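Slr0280 protein (Synechocystis sp., PDB 5H3K) is of unknown function but carries a domain of the phosphodiester glycosidase (NAGPA) family, so it may act on a sugar linked through a phosphodiester. Local coordinates at residues Thr322-Thr327 against Ala598-Asn603; Ala337-Phe342 against Ser580-Ala585. One frame throughout, in Å; residues are numbered along the deposited sequence.

Contact 1 (Thr322-Thr327 against Ala598-Asn603)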
# COMPACT_ATOMS: atom_id res chain seq x y z
N THR A 322 -4.43 12.85 -1.13
CA THR A 322 -4.26 11.59 -0.41
C THR A 322 -5.44 10.68 -0.71
O THR A 322 -6.54 11.15 -1.01
CB THR A 322 -4.15 11.78 1.12
OG1 THR A 322 -5.32 12.44 1.61
CG2 THR A 322 -2.89 12.57 1.50
N ALA A 323 -5.20 9.38 -0.63
CA ALA A 323 -6.23 8.38 -0.87
C ALA A 323 -5.86 7.08 -0.15
O ALA A 323 -4.68 6.82 0.08
CB ALA A 323 -6.38 8.13 -2.38
N PRO A 324 -6.85 6.24 0.19
CA PRO A 324 -6.48 4.94 0.76
C PRO A 324 -5.54 4.18 -0.17
O PRO A 324 -5.72 4.24 -1.40
CB PRO A 324 -7.82 4.21 0.86
CG PRO A 324 -8.84 5.32 0.98
CD PRO A 324 -8.31 6.40 0.06
N LEU A 325 -4.54 3.51 0.39
CA LEU A 325 -3.58 2.74 -0.38
C LEU A 325 -4.31 1.74 -1.27
O LEU A 325 -3.95 1.54 -2.43
CB LEU A 325 -2.59 2.02 0.55
CG LEU A 325 -1.45 1.13 0.04
CD1 LEU A 325 -1.91 -0.26 -0.36
CD2 LEU A 325 -0.66 1.77 -1.12
N VAL A 326 -5.34 1.09 -0.72
CA VAL A 326 -6.05 0.07 -1.48
C VAL A 326 -6.78 0.68 -2.68
O VAL A 326 -6.93 0.03 -3.71
CB VAL A 326 -6.99 -0.77 -0.58
CG1 VAL A 326 -8.30 -0.02 -0.34
CG2 VAL A 326 -7.25 -2.14 -1.21
N THR A 327 -7.21 1.94 -2.55
CA THR A 327 -7.84 2.68 -3.65
C THR A 327 -6.81 3.05 -4.71
O THR A 327 -7.08 2.93 -5.92
CB THR A 327 -8.57 3.94 -3.14
OG1 THR A 327 -9.59 3.54 -2.22
CG2 THR A 327 -9.21 4.69 -4.30
N ALA A 598 -6.93 1.79 7.80
CA ALA A 598 -5.83 2.30 6.97
C ALA A 598 -6.10 3.76 6.62
O ALA A 598 -7.21 4.11 6.23
CB ALA A 598 -5.69 1.46 5.71
N ALA A 599 -5.10 4.61 6.75
CA ALA A 599 -5.29 6.04 6.52
C ALA A 599 -5.13 6.37 5.05
O ALA A 599 -4.54 5.59 4.31
CB ALA A 599 -4.29 6.85 7.34
N ARG A 600 -5.64 7.51 4.61
CA ARG A 600 -5.32 7.98 3.27
C ARG A 600 -3.84 8.30 3.24
O ARG A 600 -3.30 8.82 4.22
CB ARG A 600 -6.10 9.25 2.91
CG ARG A 600 -7.59 9.06 3.02
CD ARG A 600 -8.33 10.30 2.54
NE ARG A 600 -9.70 9.93 2.17
CZ ARG A 600 -10.62 10.79 1.77
NH1 ARG A 600 -10.33 12.08 1.67
NH2 ARG A 600 -11.84 10.36 1.45
N VAL A 601 -3.18 8.00 2.12
CA VAL A 601 -1.75 8.29 2.00
C VAL A 601 -1.48 9.08 0.73
O VAL A 601 -2.29 9.10 -0.19
CB VAL A 601 -0.88 7.00 2.01
CG1 VAL A 601 -1.12 6.19 3.29
CG2 VAL A 601 -1.18 6.13 0.79
N SER A 602 -0.33 9.73 0.67
CA SER A 602 0.06 10.51 -0.51
C SER A 602 0.53 9.65 -1.68
O SER A 602 0.25 9.94 -2.85
CB SER A 602 1.17 11.49 -0.13
OG SER A 602 1.85 11.96 -1.30
N ASN A 603 1.29 8.60 -1.38
CA ASN A 603 1.90 7.84 -2.46
C ASN A 603 2.29 6.43 -2.06
O ASN A 603 2.32 6.08 -0.86
CB ASN A 603 3.10 8.60 -3.04
CG ASN A 603 4.15 8.95 -1.99
OD1 ASN A 603 4.96 8.10 -1.57
ND2 ASN A 603 4.18 10.21 -1.59
O HOH W 1 -8.20 13.27 0.83
O HOH W 2 -3.88 3.16 3.23

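Contact 2 (Ala337-Phe342 against Ser580-Ala585)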
# COMPACT_ATOMS: atom_id res chain seq x y z
N ALA A 337 0.93 -3.23 -3.96
CA ALA A 337 1.34 -1.88 -3.59
C ALA A 337 1.56 -1.79 -2.11
O ALA A 337 0.90 -2.49 -1.33
CB ALA A 337 0.29 -0.86 -4.04
N ILE A 338 2.50 -0.95 -1.70
CA ILE A 338 2.68 -0.63 -0.28
C ILE A 338 2.71 0.89 -0.16
O ILE A 338 3.19 1.59 -1.06
CB ILE A 338 3.95 -1.30 0.30
CG1 ILE A 338 3.96 -1.19 1.84
CG2 ILE A 338 5.23 -0.72 -0.32
CD1 ILE A 338 5.09 -1.98 2.51
N ASN A 339 2.18 1.42 0.93
CA ASN A 339 2.30 2.85 1.20
C ASN A 339 3.78 3.23 1.28
O ASN A 339 4.64 2.41 1.68
CB ASN A 339 1.61 3.20 2.53
CG ASN A 339 2.39 2.69 3.71
OD1 ASN A 339 2.44 1.48 3.97
ND2 ASN A 339 3.05 3.61 4.42
N ALA A 340 4.10 4.45 0.89
CA ALA A 340 5.51 4.81 0.73
C ALA A 340 5.95 6.07 1.45
O ALA A 340 6.35 6.02 2.62
CB ALA A 340 5.88 4.86 -0.79
N GLY A 341 5.91 7.22 0.78
CA GLY A 341 6.56 8.41 1.31
C GLY A 341 5.80 9.20 2.38
O GLY A 341 4.58 9.13 2.49
N PHE A 342 6.55 9.98 3.16
CA PHE A 342 5.96 10.90 4.13
C PHE A 342 5.22 12.06 3.46
O PHE A 342 5.55 12.47 2.34
CB PHE A 342 7.05 11.45 5.04
CG PHE A 342 7.72 10.39 5.88
CD1 PHE A 342 9.03 10.01 5.64
CD2 PHE A 342 7.01 9.78 6.90
CE1 PHE A 342 9.65 9.03 6.42
CE2 PHE A 342 7.62 8.79 7.70
CZ PHE A 342 8.92 8.42 7.46
N SER A 580 -0.79 4.53 11.03
CA SER A 580 -2.03 4.28 10.29
C SER A 580 -1.81 4.30 8.77
O SER A 580 -2.64 3.83 8.01
CB SER A 580 -3.09 5.31 10.68
OG SER A 580 -2.63 6.62 10.38
N SER A 581 -0.69 4.86 8.33
CA SER A 581 -0.38 4.82 6.90
C SER A 581 -0.02 3.41 6.41
O SER A 581 -0.22 3.10 5.24
CB SER A 581 0.76 5.76 6.54
OG SER A 581 0.42 7.11 6.84
N THR A 582 0.50 2.57 7.30
CA THR A 582 0.96 1.24 6.88
C THR A 582 -0.18 0.45 6.23
O THR A 582 -1.23 0.27 6.83
CB THR A 582 1.58 0.43 8.04
OG1 THR A 582 2.82 1.04 8.43
CG2 THR A 582 1.87 -1.01 7.59
N SER A 583 0.04 -0.02 5.00
CA SER A 583 -0.95 -0.80 4.28
C SER A 583 -0.30 -1.46 3.07
O SER A 583 0.50 -0.84 2.36
CB SER A 583 -2.14 0.08 3.89
OG SER A 583 -1.70 1.40 3.57
N LEU A 584 -0.63 -2.72 2.85
CA LEU A 584 0.01 -3.53 1.82
C LEU A 584 -1.10 -4.24 1.05
O LEU A 584 -1.86 -5.02 1.65
CB LEU A 584 0.95 -4.56 2.47
CG LEU A 584 1.60 -5.66 1.64
CD1 LEU A 584 2.33 -5.04 0.46
CD2 LEU A 584 2.56 -6.47 2.51
N ALA A 585 -1.22 -3.95 -0.25
CA ALA A 585 -2.32 -4.49 -1.05
C ALA A 585 -1.82 -5.50 -2.08
O ALA A 585 -0.78 -5.28 -2.70
CB ALA A 585 -3.10 -3.36 -1.77

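Contact 1 (Thr322-Thr327 against Ala598-Asn603)
A single antiparallel hydrogen-bonded pair, A323 with V601, supplies both direct bonds between 322-327 and 598-603. A323 N gives its hydrogen to V601 O at 3.0 Å, and V601 N returns one to A323 O at 2.8 Å, almost straight at 175° although the donor stands well above the carbonyl plane. Each carbonyl also receives a longer CA-H contact, V601 O from T322 and A323 O from R600. The direct bonds stop there. P324, at the N-cap position before helix 325-331, has a phi of -56° that its ring holds naturally; past it, L325 N donates to water 2 at 2.9 Å, which donates to A599 O at 2.7 Å. N603 ND2 donates to S602 OG at 2.9 Å in a bent bond, and N603 OD1 accepts from G341 N.

The T322 and R600 side chains cross at about a right angle. T322 holds OG1 between its backbone N and carbonyl carbon (chi1 58°), which lays the hydroxyl 3.5 Å from R600 CB, while CG2 turns to the backbone of V601 and S602. The R600 chain, extended from CG to NE, runs beside the P324 ring. Water 1 joins the two polar ends, bonding to T322 OG1 and, weakly, accepting from R600 NH1. An alanine here would lose OG1 and CG2, and with them probably the water link to R600 NH1 and the packing on the V601-S602 backbone. The chemistry implies a short pairing extended at the helix end by a water between backbones, while a second water joins two side chains at the edge.

Contact 2 (Ala337-Phe342 against Ser580-Ala585)
N339 turns CG into the crowded position between its backbone N and carbonyl carbon (chi1 72°), and with chi2 at -72° the carboxamide lies against the backbone of S581-S583. S583 likewise tucks OG between its N and carbonyl carbon, so that the hydroxyl folds back and donates to S581 O at 2.8 Å. These torsions make N339 a substitute for a strand partner just before 580-585 enters the sheet: S583 N donates to N339 OD1 at 3.0 Å, from above the carbonyl plane, while N339 N donates to S583 O at 3.2 Å, nearly along the C=O axis. Asparagine suits the place because its amide offers an acceptor and a donor together. OD1 is also hydrogen-bonded to S532 OG, and ND2 to D577 O. S581 O stands over the face of the carboxamide, 3.1 Å from N339 CG, a close approach of an oxygen to an amide carbon.

Beyond N339 the pairing becomes regular antiparallel sheet. A337 and A585 form a hydrogen-bonded pair, with A585 N to A337 O at 2.8 Å and the reverse bond, A337 N to A585 O, at 3.0 Å. I338 and L584 form the non-hydrogen-bonded pair between, their side chains on the same face; L584, with CG anti to the backbone N, brings CD1 to 4.1 Å from I338 CB. On the alanine face the small methyls leave room for helix 325-331, whose L325 touches A337, S583 and A585. I338 instead packs on L544 of strand 542-547. Strand 336-339 therefore runs between 584-586 and 600-609, with the helix against one face of the sheet and strand 542-547 meeting the other.

In the fold
Following the chain from the N terminus, 322-327 comes first and leads through helix 325-331 into strand 336-339, the first side of contact 2. The chain then travels through a large mixed sheet that includes strands 379-392 and 460-466, and through others, before 580-585 returns to close contact 2. Soon afterwards 598-603 closes contact 1, so the smaller loop is nested inside the larger and the two do not cross. Both closures build one antiparallel sheet, in which strand 600-609 pairs with 323-324 and also with 336-339. The contacts touch directly: N603 OD1 lies 2.7 Å from G341 N, and A599 N lies 2.9 Å from S580 O, both probably hydrogen-bonded.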